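Long-range contacts in GH86A beta-porphyranase (Bacteroides plebeius, PDB 4AW7), which cleaves the red-seaweed polysaccharide porphyran at beta-D-galactose-(1->4)-alpha-L-galactose-6-sulfate linkages, releasing mostly a sulfated disaccharide: residues A[363-368]-A[453-458]; A[392-397]-A[457-462]; A[420-425]-A[436-441]. All blocks are in the same frame, centred on the assembly; numbering follows the deposited sequence.

Interaction 1 of 3, residues A[363-368]-A[453-458]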
loop_
_atom_site.group_PDB
_atom_site.type_symbol
_atom_site.label_atom_id
_atom_site.label_comp_id
_atom_site.label_asym_id
_atom_site.label_seq_id
_atom_site.Cartn_x
_atom_site.Cartn_y
_atom_site.Cartn_z
ATOM N N GLU A 363 -8.102 14.855 8.702
ATOM C CA GLU A 363 -7.739 16.148 9.308
ATOM C C GLU A 363 -6.219 16.236 9.508
ATOM O O GLU A 363 -5.594 17.241 9.170
ATOM C CB GLU A 363 -8.455 16.343 10.637
ATOM C CG GLU A 363 -8.304 17.780 11.158
ATOM C CD GLU A 363 -9.124 18.767 10.297
ATOM O OE1 GLU A 363 -10.297 18.541 10.183
ATOM O OE2 GLU A 363 -8.607 19.758 9.698
ATOM N N LEU A 364 -5.623 15.152 10.003
ATOM C CA LEU A 364 -4.210 15.141 10.305
ATOM C C LEU A 364 -3.379 15.486 9.059
ATOM O O LEU A 364 -2.351 16.172 9.156
ATOM C CB LEU A 364 -3.812 13.737 10.813
ATOM C CG LEU A 364 -2.353 13.427 11.075
ATOM C CD1 LEU A 364 -1.856 14.301 12.244
ATOM C CD2 LEU A 364 -2.137 11.956 11.365
ATOM N N TRP A 365 -3.798 14.953 7.918
ATOM C CA TRP A 365 -3.083 15.105 6.669
ATOM C C TRP A 365 -3.600 16.216 5.778
ATOM O O TRP A 365 -3.132 16.409 4.666
ATOM C CB TRP A 365 -3.075 13.761 5.926
ATOM C CG TRP A 365 -2.252 12.723 6.644
ATOM C CD1 TRP A 365 -2.698 11.729 7.439
ATOM C CD2 TRP A 365 -0.823 12.641 6.651
ATOM N NE1 TRP A 365 -1.640 11.027 7.946
ATOM C CE2 TRP A 365 -0.473 11.566 7.468
ATOM C CE3 TRP A 365 0.181 13.353 6.007
ATOM C CZ2 TRP A 365 0.854 11.178 7.659
ATOM C CZ3 TRP A 365 1.511 12.972 6.221
ATOM C CH2 TRP A 365 1.809 11.873 7.023
ATOM N N LYS A 366 -4.561 16.999 6.258
ATOM C CA LYS A 366 -5.144 18.023 5.401
ATOM C C LYS A 366 -4.085 19.059 5.015
ATOM O O LYS A 366 -3.233 19.448 5.817
ATOM C CB LYS A 366 -6.348 18.690 6.088
ATOM C CG LYS A 366 -7.165 19.612 5.136
ATOM C CD LYS A 366 -8.392 20.148 5.884
ATOM C CE LYS A 366 -9.053 21.381 5.249
ATOM N NZ LYS A 366 -10.306 21.700 5.922
ATOM N N ASN A 367 -4.120 19.470 3.764
ATOM C CA ASN A 367 -3.172 20.434 3.187
ATOM C C ASN A 367 -1.763 19.952 2.980
ATOM O O ASN A 367 -0.975 20.648 2.362
ATOM C CB ASN A 367 -3.213 21.790 3.929
ATOM C CG ASN A 367 -4.576 22.486 3.758
ATOM O OD1 ASN A 367 -4.979 22.770 2.642
ATOM N ND2 ASN A 367 -5.253 22.712 4.842
ATOM N N VAL A 368 -1.437 18.745 3.439
ATOM C CA VAL A 368 -0.080 18.240 3.290
ATOM C C VAL A 368 0.163 17.907 1.817
ATOM O O VAL A 368 -0.538 17.104 1.221
ATOM C CB VAL A 368 0.202 17.013 4.176
ATOM C CG1 VAL A 368 1.602 16.440 3.901
ATOM C CG2 VAL A 368 0.014 17.351 5.661
ATOM N N ASN A 453 1.121 4.152 18.304
ATOM C CA ASN A 453 -0.146 4.511 17.667
ATOM C C ASN A 453 -0.480 5.990 17.683
ATOM O O ASN A 453 -1.634 6.390 17.523
ATOM C CB ASN A 453 -1.283 3.647 18.208
ATOM C CG ASN A 453 -1.038 2.174 18.009
ATOM O OD1 ASN A 453 -0.556 1.741 16.967
ATOM N ND2 ASN A 453 -1.261 1.397 19.049
ATOM N N GLN A 454 0.563 6.806 17.831
ATOM C CA GLN A 454 0.472 8.229 17.655
ATOM C C GLN A 454 1.241 8.602 16.391
ATOM O O GLN A 454 2.339 8.107 16.144
ATOM C CB GLN A 454 1.047 8.987 18.865
ATOM C CG GLN A 454 1.025 10.483 18.716
ATOM C CD GLN A 454 1.677 11.212 19.901
ATOM O OE1 GLN A 454 2.534 10.677 20.567
ATOM N NE2 GLN A 454 1.336 12.488 20.078
ATOM N N THR A 455 0.627 9.468 15.595
ATOM C CA THR A 455 1.236 10.084 14.432
ATOM C C THR A 455 1.170 11.598 14.610
ATOM O O THR A 455 0.116 12.131 14.997
ATOM C CB THR A 455 0.529 9.641 13.150
ATOM O OG1 THR A 455 0.440 8.211 13.155
ATOM C CG2 THR A 455 1.198 10.155 11.906
ATOM N N ILE A 456 2.261 12.264 14.294
ATOM C CA ILE A 456 2.388 13.711 14.449
ATOM C C ILE A 456 2.686 14.322 13.077
ATOM O O ILE A 456 3.518 13.810 12.313
ATOM C CB ILE A 456 3.550 14.054 15.470
ATOM C CG1 ILE A 456 3.157 13.572 16.889
ATOM C CG2 ILE A 456 3.926 15.532 15.481
ATOM C CD1 ILE A 456 4.319 13.493 17.892
ATOM N N VAL A 457 2.046 15.439 12.782
ATOM C CA VAL A 457 2.367 16.267 11.633
ATOM C C VAL A 457 2.621 17.675 12.142
ATOM O O VAL A 457 1.742 18.301 12.765
ATOM C CB VAL A 457 1.237 16.244 10.570
ATOM C CG1 VAL A 457 1.490 17.249 9.468
ATOM C CG2 VAL A 457 1.060 14.856 9.999
ATOM N N LEU A 458 3.842 18.138 11.926
ATOM C CA LEU A 458 4.227 19.516 12.189
ATOM C C LEU A 458 4.080 20.318 10.903
ATOM O O LEU A 458 4.505 19.877 9.828
ATOM C CB LEU A 458 5.679 19.544 12.625
ATOM C CG LEU A 458 6.006 18.854 13.950
ATOM C CD1 LEU A 458 7.482 18.536 14.065
ATOM C CD2 LEU A 458 5.599 19.732 15.102
#
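L364 of helix 359-365 approaches V457 of strand 454-462 with their CA atoms 6.8 Å apart, the nearest pair between the two backbones. No hydrogen bond joins the segments, so the contact rests on apolar side chains, all of them buried. L364 has CG anti to its backbone N (chi1 174°), which carries its two methyls to the strand. They then divide the strand between them. CD1 touches V457 CG2 at 3.7 Å. CD2 meets T455 CG2 at 3.8 Å, the two side chains crossing at about a right angle. T455 meets the leucine mainly with its methyl; its OG1 is hydrogen-bonded to D398. V457 CG2 also lies over one face of the W365 indole. It is 4.1 Å from the centroid of the six-membered ring of W365 and only 4° off the ring normal, a clear CH-pi contact. The same methyl thus touches both the leucine branch and the tryptophan face.

The strand belongs to the beta-sandwich domain, and its inward-turned residues T455 and V457 receive the helix against the sheet. Helix 293-305, one of the helices around the parallel-stranded catalytic barrel, lies beside the same spot. Its N298 accepts a hydrogen bond from W365 NE1, which helps to fix the rotation of the indole.

After the tryptophan the chain makes a type II beta turn from W365 to V368, closed by V368 N donating to W365 O at 3.1 Å. The turn brings V368 back beside its own tryptophan, where CG1 lies at the indole edge, in the ring plane. The other methyl, V368 CG2, meets V457 CG1 at 4.1 Å.

Interaction 2 of 3, residues A[392-397]-A[457-462]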
loop_
_atom_site.group_PDB
_atom_site.type_symbol
_atom_site.label_atom_id
_atom_site.label_comp_id
_atom_site.label_asym_id
_atom_site.label_seq_id
_atom_site.Cartn_x
_atom_site.Cartn_y
_atom_site.Cartn_z
ATOM N N ARG A 392 5.473 26.621 2.854
ATOM C CA ARG A 392 5.006 25.784 3.939
ATOM C C ARG A 392 5.825 24.476 3.961
ATOM O O ARG A 392 6.133 23.900 2.914
ATOM C CB ARG A 392 3.544 25.463 3.742
ATOM C CG ARG A 392 2.627 26.662 3.844
ATOM C CD ARG A 392 2.554 27.188 5.275
ATOM N NE ARG A 392 1.415 26.635 5.969
ATOM C CZ ARG A 392 1.128 26.814 7.254
ATOM N NH1 ARG A 392 1.940 27.500 8.053
ATOM N NH2 ARG A 392 0.021 26.262 7.757
ATOM N N LEU A 393 6.195 24.054 5.154
ATOM C CA LEU A 393 6.920 22.819 5.422
ATOM C C LEU A 393 6.052 21.914 6.297
ATOM O O LEU A 393 5.473 22.352 7.284
ATOM C CB LEU A 393 8.213 23.152 6.153
ATOM C CG LEU A 393 9.149 21.990 6.487
ATOM C CD1 LEU A 393 9.689 21.281 5.234
ATOM C CD2 LEU A 393 10.321 22.515 7.389
ATOM N N TYR A 394 5.983 20.637 5.901
ATOM C CA TYR A 394 5.249 19.595 6.617
ATOM C C TYR A 394 6.223 18.518 7.022
ATOM O O TYR A 394 6.965 18.026 6.170
ATOM C CB TYR A 394 4.133 18.979 5.752
ATOM C CG TYR A 394 3.201 20.010 5.188
ATOM C CD1 TYR A 394 2.112 20.445 5.931
ATOM C CD2 TYR A 394 3.386 20.545 3.921
ATOM C CE1 TYR A 394 1.260 21.394 5.448
ATOM C CE2 TYR A 394 2.495 21.517 3.418
ATOM C CZ TYR A 394 1.461 21.956 4.220
ATOM O OH TYR A 394 0.606 22.942 3.712
ATOM N N ILE A 395 6.235 18.143 8.299
ATOM C CA ILE A 395 7.136 17.072 8.813
ATOM C C ILE A 395 6.258 16.100 9.574
ATOM O O ILE A 395 5.509 16.514 10.447
ATOM C CB ILE A 395 8.227 17.619 9.741
ATOM C CG1 ILE A 395 9.143 18.605 8.992
ATOM C CG2 ILE A 395 9.028 16.476 10.327
ATOM C CD1 ILE A 395 10.023 19.461 9.946
ATOM N N ALA A 396 6.299 14.811 9.198
ATOM C CA ALA A 396 5.445 13.800 9.799
ATOM C C ALA A 396 6.263 12.689 10.415
ATOM O O ALA A 396 7.269 12.286 9.841
ATOM C CB ALA A 396 4.445 13.216 8.769
ATOM N N LEU A 397 5.785 12.197 11.557
ATOM C CA LEU A 397 6.427 11.092 12.299
ATOM C C LEU A 397 5.377 10.100 12.745
ATOM O O LEU A 397 4.306 10.479 13.209
ATOM C CB LEU A 397 7.192 11.614 13.537
ATOM C CG LEU A 397 8.244 12.675 13.267
ATOM C CD1 LEU A 397 7.655 14.066 13.393
ATOM C CD2 LEU A 397 9.503 12.416 14.124
ATOM N N VAL A 457 2.046 15.439 12.782
ATOM C CA VAL A 457 2.367 16.267 11.633
ATOM C C VAL A 457 2.621 17.675 12.142
ATOM O O VAL A 457 1.742 18.301 12.765
ATOM C CB VAL A 457 1.237 16.244 10.570
ATOM C CG1 VAL A 457 1.490 17.249 9.468
ATOM C CG2 VAL A 457 1.060 14.856 9.999
ATOM N N LEU A 458 3.842 18.138 11.926
ATOM C CA LEU A 458 4.227 19.516 12.189
ATOM C C LEU A 458 4.080 20.318 10.903
ATOM O O LEU A 458 4.505 19.877 9.828
ATOM C CB LEU A 458 5.679 19.544 12.625
ATOM C CG LEU A 458 6.006 18.854 13.950
ATOM C CD1 LEU A 458 7.482 18.536 14.065
ATOM C CD2 LEU A 458 5.599 19.732 15.102
ATOM N N VAL A 459 3.458 21.492 11.022
ATOM C CA VAL A 459 3.210 22.392 9.897
ATOM C C VAL A 459 3.875 23.705 10.256
ATOM O O VAL A 459 3.699 24.219 11.371
ATOM C CB VAL A 459 1.717 22.594 9.629
ATOM C CG1 VAL A 459 1.499 23.513 8.388
ATOM C CG2 VAL A 459 1.022 21.270 9.511
ATOM N N ALA A 460 4.663 24.240 9.342
ATOM C CA ALA A 460 5.375 25.488 9.637
ATOM C C ALA A 460 5.535 26.323 8.393
ATOM O O ALA A 460 5.421 25.815 7.269
ATOM C CB ALA A 460 6.744 25.157 10.209
ATOM N N ASP A 461 5.812 27.615 8.580
ATOM C CA ASP A 461 6.206 28.478 7.479
ATOM C C ASP A 461 7.674 28.378 7.307
ATOM O O ASP A 461 8.412 28.244 8.269
ATOM C CB ASP A 461 5.854 29.958 7.733
ATOM C CG ASP A 461 4.376 30.229 7.829
ATOM O OD1 ASP A 461 3.579 29.451 7.323
ATOM O OD2 ASP A 461 4.007 31.297 8.401
ATOM N N VAL A 462 8.110 28.418 6.052
ATOM C CA VAL A 462 9.516 28.321 5.736
ATOM C C VAL A 462 9.800 29.367 4.670
ATOM O O VAL A 462 9.060 29.504 3.703
ATOM C CB VAL A 462 9.904 26.859 5.269
ATOM C CG1 VAL A 462 9.093 26.390 4.057
ATOM C CG2 VAL A 462 11.395 26.791 5.004
HETATM O O HOH W 1 1.633 26.391 11.236
#
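R392 lays one face of its guanidinium over V459, with NH2 only 3.2 Å from V459 CG1. The arginine chain bends at chi2 and chi3, and this folds the group back over the neighbouring strand. The same bend points NH1 to D461. R392 NH1 and D461 OD1 form a salt bridge of 2.7 Å. The two flat groups are turned 54° apart, and NH1 meets OD1 from above the carboxylate plane. The other carboxylate oxygen, OD2, takes a hydrogen bond from N420. Next along this face, Y394 and V459 lie side by side and point the same way, with Y394 CE1 3.6 Å from V459 CG1. A396 CB then meets V457 CG2 at 4.0 Å.

The strands are antiparallel. L393 pairs with A460 and I395 with L458, each through two backbone hydrogen bonds; L393 N reaches A460 O at 2.9 Å. The side chains of these four residues lie on the other face of the sandwich sheet. V462 CG1 packs against L393 CB.

A leucine in place of R392 would probably leave D461 OD1 without its charged mate and V459 without its flat cover. The N-H...O angle from R392 NH1 to D461 OD1 is 142°, so the bond is bent. Its strength probably comes more from opposite charge than from ideal direction.

Interaction 3 of 3, residues A[420-425]-A[436-441]; sequences NVTKRS and YTEQNV
K423 starts with CG anti to its backbone N, then bends at chi3 (63°) and chi4 (74°), which curls NZ over to the extended side chain of Q439. The hydrogen bond from K423 NZ to Q439 OE1 is 2.9 Å long. It comes from above the amide carbonyl plane, 54° out of it, and so misses the lone pairs. A water held by K423 NZ and K423 O also joins T437 OG1. On the other face, T422 and N440 run side by side, and T422 OG1 lies 3.0 Å from N440 OD1. T422 CG2 is turned instead to E438 CG, at 3.5 Å.

The two segments are the arms of an antiparallel beta hairpin, strands 421-429 and 433-441, in the beta-sandwich domain. K423 with Q439 and S425 with T437 are hydrogen-bonded pairs of it; K423 N reaches Q439 O at 2.7 Å. R424 and E438 form a non-hydrogen-bonded pair between them. R424 NE and E438 OE2 stay 4.3 Å apart, beyond a salt bridge, but one water links them. R424 extends past Y436, whose OH lies 3.5 Å from R424 CB, and its NH1 bonds the carbonyls of L364 and K366. The Y436 ring in turn meets that of Y360. At the far end V421 CG1 presses on V441 CG2 at 3.4 Å, tighter than usual for two methyls.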
loop_
_atom_site.group_PDB
_atom_site.type_symbol
_atom_site.label_atom_id
_atom_site.label_comp_id
_atom_site.label_asym_id
_atom_site.label_seq_id
_atom_site.Cartn_x
_atom_site.Cartn_y
_atom_site.Cartn_z
ATOM N N ASN A 420 6.206 29.941 12.883
ATOM C CA ASN A 420 4.772 29.650 12.945
ATOM C C ASN A 420 4.468 28.141 12.912
ATOM O O ASN A 420 3.693 27.638 12.094
ATOM C CB ASN A 420 4.032 30.391 11.865
ATOM C CG ASN A 420 4.211 31.870 11.998
ATOM O OD1 ASN A 420 4.273 32.389 13.126
ATOM N ND2 ASN A 420 4.365 32.552 10.881
ATOM N N VAL A 421 5.100 27.436 13.822
ATOM C CA VAL A 421 4.964 25.987 13.913
ATOM C C VAL A 421 3.664 25.602 14.608
ATOM O O VAL A 421 3.320 26.104 15.694
ATOM C CB VAL A 421 6.161 25.370 14.663
ATOM C CG1 VAL A 421 6.047 23.850 14.729
ATOM C CG2 VAL A 421 7.512 25.777 14.001
ATOM N N THR A 422 2.948 24.670 13.982
ATOM C CA THR A 422 1.749 24.051 14.549
ATOM C C THR A 422 1.963 22.531 14.591
ATOM O O THR A 422 2.483 21.919 13.650
ATOM C CB THR A 422 0.497 24.430 13.762
ATOM O OG1 THR A 422 0.355 25.866 13.725
ATOM C CG2 THR A 422 -0.725 23.820 14.333
ATOM N N LYS A 423 1.593 21.931 15.695
ATOM C CA LYS A 423 1.716 20.506 15.877
ATOM C C LYS A 423 0.345 19.861 15.834
ATOM O O LYS A 423 -0.523 20.166 16.677
ATOM C CB LYS A 423 2.388 20.176 17.213
ATOM C CG LYS A 423 2.506 18.708 17.451
ATOM C CD LYS A 423 3.323 18.336 18.664
ATOM C CE LYS A 423 2.707 18.846 19.932
ATOM N NZ LYS A 423 1.497 18.110 20.378
ATOM N N ARG A 424 0.137 18.957 14.886
ATOM C CA ARG A 424 -1.035 18.089 14.866
ATOM C C ARG A 424 -0.658 16.721 15.406
ATOM O O ARG A 424 0.368 16.169 15.058
ATOM C CB ARG A 424 -1.524 17.923 13.435
ATOM C CG ARG A 424 -1.765 19.224 12.651
ATOM C CD ARG A 424 -2.099 18.920 11.219
ATOM N NE ARG A 424 -2.292 20.120 10.434
ATOM C CZ ARG A 424 -2.533 20.104 9.130
ATOM N NH1 ARG A 424 -2.622 18.947 8.494
ATOM N NH2 ARG A 424 -2.647 21.217 8.440
ATOM N N SER A 425 -1.519 16.159 16.237
ATOM C CA SER A 425 -1.296 14.856 16.840
ATOM C C SER A 425 -2.562 14.026 16.784
ATOM O O SER A 425 -3.596 14.481 17.239
ATOM C CB SER A 425 -0.886 15.015 18.291
ATOM O OG SER A 425 -0.840 13.778 18.932
ATOM N N TYR A 436 -7.295 13.694 19.041
ATOM C CA TYR A 436 -6.730 14.558 18.015
ATOM C C TYR A 436 -6.581 15.950 18.572
ATOM O O TYR A 436 -7.555 16.541 19.053
ATOM C CB TYR A 436 -7.612 14.587 16.750
ATOM C CG TYR A 436 -6.966 15.430 15.678
ATOM C CD1 TYR A 436 -5.945 14.913 14.902
ATOM C CD2 TYR A 436 -7.316 16.754 15.490
ATOM C CE1 TYR A 436 -5.321 15.671 13.981
ATOM C CE2 TYR A 436 -6.696 17.535 14.534
ATOM C CZ TYR A 436 -5.676 16.975 13.779
ATOM O OH TYR A 436 -4.997 17.709 12.839
ATOM N N THR A 437 -5.380 16.501 18.462
ATOM C CA THR A 437 -5.095 17.871 18.907
ATOM C C THR A 437 -4.305 18.644 17.860
ATOM O O THR A 437 -3.542 18.062 17.067
ATOM C CB THR A 437 -4.330 17.874 20.251
ATOM O OG1 THR A 437 -3.064 17.222 20.080
ATOM C CG2 THR A 437 -5.128 17.160 21.367
ATOM N N GLU A 438 -4.495 19.971 17.860
ATOM C CA GLU A 438 -3.702 20.902 17.068
ATOM C C GLU A 438 -3.266 21.990 18.044
ATOM O O GLU A 438 -4.113 22.586 18.728
ATOM C CB GLU A 438 -4.534 21.497 15.944
ATOM C CG GLU A 438 -3.821 22.432 14.978
ATOM C CD GLU A 438 -4.663 22.750 13.744
ATOM O OE1 GLU A 438 -5.865 22.482 13.771
ATOM O OE2 GLU A 438 -4.128 23.250 12.741
ATOM N N GLN A 439 -1.961 22.212 18.130
ATOM C CA GLN A 439 -1.360 23.166 19.070
ATOM C C GLN A 439 -0.334 24.039 18.376
ATOM O O GLN A 439 0.517 23.569 17.617
ATOM C CB GLN A 439 -0.659 22.388 20.182
ATOM C CG GLN A 439 -1.642 21.531 20.967
ATOM C CD GLN A 439 -0.974 20.512 21.842
ATOM O OE1 GLN A 439 0.238 20.334 21.786
ATOM N NE2 GLN A 439 -1.776 19.828 22.694
ATOM N N ASN A 440 -0.347 25.322 18.674
ATOM C CA ASN A 440 0.729 26.183 18.234
ATOM C C ASN A 440 1.877 25.986 19.194
ATOM O O ASN A 440 1.666 25.848 20.419
ATOM C CB ASN A 440 0.290 27.645 18.216
ATOM C CG ASN A 440 -0.795 27.898 17.193
ATOM O OD1 ASN A 440 -0.845 27.231 16.138
ATOM N ND2 ASN A 440 -1.713 28.797 17.517
ATOM N N VAL A 441 3.078 25.956 18.661
ATOM C CA VAL A 441 4.254 25.837 19.492
ATOM C C VAL A 441 5.229 26.951 19.082
ATOM O O VAL A 441 5.224 27.404 17.947
ATOM C CB VAL A 441 4.886 24.448 19.439
ATOM C CG1 VAL A 441 3.875 23.365 19.894
ATOM C CG2 VAL A 441 5.422 24.163 18.082
HETATM O O HOH W 2 6.535 28.744 15.982
HETATM O O HOH W 3 -0.861 18.643 19.023
HETATM O O HOH W 4 -2.128 22.781 11.295
#

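Strand 21-25, near the N terminus, already belongs to the sandwich sheet; after helix 359-365 and the turn that follows it, the chain returns to that sheet. Interaction 1 closes the longest loop, bringing 363-368 to 453-458. Interaction 2 starts within that loop, at 392-397, and ends slightly beyond it on the same strand, 454-462, so the two loops overlap; they share V457 and L458. Interaction 3 is a local hairpin, 420-425 with 436-441, lying within both longer loops. Strand 454-462 is the common element, between strands 392-399 and 421-429. Backbone bonds from R424 N to V457 O and from T422 N to V459 O join the hairpin to it, while the helix packs against the sheet.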